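Local coordinates for dipicolinate synthase subunit B (Bacillus halodurans, PDB 3LQK), which probably takes part in making dipicolinate, the spore compound, as the B subunit of dipicolinate synthase, a protein of the flavoprotein family, at residues 8-13 with 29-34. Numbering follows the deposited sequence. Where two conformers were deposited one is given.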
loop_
_atom_site.group_PDB
_atom_site.type_symbol
_atom_site.label_atom_id
_atom_site.label_comp_id
_atom_site.label_asym_id
_atom_site.label_seq_id
_atom_site.Cartn_x
_atom_site.Cartn_y
_atom_site.Cartn_z
ATOM N N LYS A 8 -32.622 -9.909 15.311
ATOM C CA LYS A 8 -31.403 -9.323 14.758
ATOM C C LYS A 8 -31.760 -8.385 13.623
ATOM O O LYS A 8 -32.628 -8.696 12.792
ATOM C CB LYS A 8 -30.450 -10.380 14.232
ATOM C CG LYS A 8 -30.090 -11.516 15.235
ATOM C CD LYS A 8 -28.963 -11.095 16.172
ATOM C CE LYS A 8 -28.746 -12.135 17.262
ATOM N NZ LYS A 8 -27.939 -11.454 18.316
ATOM N N HIS A 9 -31.056 -7.259 13.625
ATOM C CA HIS A 9 -31.246 -6.225 12.628
ATOM C C HIS A 9 -30.068 -6.300 11.663
ATOM O O HIS A 9 -28.960 -6.005 12.000
ATOM C CB HIS A 9 -31.421 -4.840 13.292
ATOM C CG HIS A 9 -31.926 -3.786 12.355
ATOM N ND1 HIS A 9 -32.050 -2.463 12.721
ATOM C CD2 HIS A 9 -32.284 -3.857 11.045
ATOM C CE1 HIS A 9 -32.482 -1.769 11.683
ATOM N NE2 HIS A 9 -32.617 -2.592 10.651
ATOM N N VAL A 10 -30.343 -6.784 10.460
ATOM C CA VAL A 10 -29.328 -7.000 9.441
ATOM C C VAL A 10 -29.598 -6.039 8.294
ATOM O O VAL A 10 -30.734 -5.894 7.832
ATOM C CB VAL A 10 -29.431 -8.407 8.899
ATOM C CG1 VAL A 10 -28.425 -8.644 7.748
ATOM C CG2 VAL A 10 -29.295 -9.437 10.039
ATOM N N GLY A 11 -28.585 -5.302 7.884
ATOM C CA GLY A 11 -28.670 -4.447 6.755
ATOM C C GLY A 11 -28.237 -5.258 5.551
ATOM O O GLY A 11 -27.338 -6.100 5.655
ATOM N N PHE A 12 -28.846 -5.002 4.403
ATOM C CA PHE A 12 -28.564 -5.768 3.154
ATOM C C PHE A 12 -28.430 -4.767 2.016
ATOM O O PHE A 12 -29.402 -4.276 1.450
ATOM C CB PHE A 12 -29.686 -6.772 2.895
ATOM C CG PHE A 12 -29.294 -7.944 2.049
ATOM C CD1 PHE A 12 -29.492 -9.222 2.517
ATOM C CD2 PHE A 12 -28.781 -7.768 0.757
ATOM C CE1 PHE A 12 -29.155 -10.324 1.738
ATOM C CE2 PHE A 12 -28.403 -8.860 -0.025
ATOM C CZ PHE A 12 -28.605 -10.135 0.458
ATOM N N GLY A 13 -27.198 -4.423 1.731
ATOM C CA GLY A 13 -26.869 -3.547 0.624
ATOM C C GLY A 13 -26.515 -4.243 -0.660
ATOM O O GLY A 13 -25.803 -5.251 -0.696
ATOM N N GLU A 29 -34.537 -13.013 1.420
ATOM C CA GLU A 29 -35.751 -13.664 1.831
ATOM C C GLU A 29 -35.498 -14.744 2.917
ATOM O O GLU A 29 -36.215 -14.780 3.928
ATOM C CB GLU A 29 -36.491 -14.220 0.596
ATOM C CG GLU A 29 -37.549 -15.306 0.974
ATOM C CD GLU A 29 -38.791 -14.750 1.662
ATOM O OE1 GLU A 29 -38.977 -13.510 1.604
ATOM O OE2 GLU A 29 -39.612 -15.574 2.230
ATOM N N ARG A 30 -34.461 -15.567 2.765
ATOM C CA ARG A 30 -34.091 -16.513 3.829
ATOM C C ARG A 30 -33.788 -15.847 5.163
ATOM O O ARG A 30 -34.111 -16.391 6.215
ATOM C CB ARG A 30 -32.821 -17.301 3.512
ATOM C CG ARG A 30 -33.008 -18.581 2.874
ATOM C CD ARG A 30 -31.671 -19.121 2.367
ATOM N NE ARG A 30 -31.038 -20.047 3.311
ATOM C CZ ARG A 30 -29.783 -20.470 3.212
ATOM N NH1 ARG A 30 -28.978 -20.015 2.227
ATOM N NH2 ARG A 30 -29.350 -21.358 4.076
ATOM N N LEU A 31 -33.085 -14.726 5.148
ATOM C CA LEU A 31 -32.802 -14.067 6.420
ATOM C C LEU A 31 -34.105 -13.673 7.103
ATOM O O LEU A 31 -34.220 -13.850 8.286
ATOM C CB LEU A 31 -31.911 -12.835 6.239
ATOM C CG LEU A 31 -30.520 -12.990 5.652
ATOM C CD1 LEU A 31 -29.804 -11.593 5.638
ATOM C CD2 LEU A 31 -29.803 -14.048 6.504
ATOM N N VAL A 32 -35.068 -13.116 6.358
ATOM C CA VAL A 32 -36.357 -12.700 6.954
ATOM C C VAL A 32 -37.073 -13.950 7.491
ATOM O O VAL A 32 -37.643 -13.948 8.571
ATOM C CB VAL A 32 -37.278 -11.924 5.907
ATOM C CG1 VAL A 32 -38.708 -11.721 6.426
ATOM C CG2 VAL A 32 -36.682 -10.601 5.534
ATOM N N GLU A 33 -36.996 -15.034 6.752
ATOM C CA GLU A 33 -37.621 -16.299 7.175
ATOM C C GLU A 33 -36.974 -16.897 8.398
ATOM O O GLU A 33 -37.651 -17.545 9.171
ATOM C CB GLU A 33 -37.508 -17.338 6.068
ATOM C CG GLU A 33 -38.362 -17.036 4.864
ATOM C CD GLU A 33 -38.062 -17.964 3.658
ATOM O OE1 GLU A 33 -37.144 -18.865 3.691
ATOM O OE2 GLU A 33 -38.766 -17.748 2.659
ATOM N N LEU A 34 -35.669 -16.687 8.564
ATOM C CA LEU A 34 -34.953 -17.052 9.781
ATOM C C LEU A 34 -35.105 -16.021 10.955
ATOM O O LEU A 34 -34.454 -16.142 12.003
ATOM C CB LEU A 34 -33.478 -17.175 9.424
ATOM C CG LEU A 34 -33.079 -18.340 8.514
ATOM C CD1 LEU A 34 -31.665 -18.110 7.920
ATOM C CD2 LEU A 34 -33.101 -19.598 9.303
#
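L31 reaches from the helix to the strand with a single methyl, CD1, which settles between V10 and F12. L31 CD1 lies 3.9 Å from V10 CG1 and 3.9 Å from F12 CD1, so one branch of the leucine serves both neighbours. The two approaches differ in kind. Against V10 it is methyl on methyl, the two side chains crossing at about a right angle; against F12 the methyl comes in at the ring's edge, near the ring plane, where F12 CE1 is a little farther off, 4.2 Å from L31 CD1. Leucine suits this place because its long branched end can span the gap from a helix backbone, the closest CA atoms, those of V10 and L31, being 8.4 Å apart. With chi1 at -61°, L31 CG is turned opposite its own carbonyl carbon, and an extended chi2 of -177° carries CD1 outward to the strand.

Strand 9-13, helix 25-33 and strand 37-41 form a beta-alpha-beta unit with parallel strands, and this contact packs the connecting helix on the parallel part of the sheet in this flavoprotein-family chain. V10 and F12, two residues apart, point to the same side of the strand, toward the helix, whereas G11, between them, has no side chain and takes no part in the contact. A beta-branched valine is compact and at home in an extended backbone; the larger phenylalanine fills more of the layer between sheet and helices.

Farther out, V38 of the next strand touches both F12 and L31, and L176 of helix 176-184 does the same, with I180 adding to the cover over L31. The strand itself is held by backbone hydrogen bonds from V10 to K37 and T39, and from G11 to C89 on its other flank.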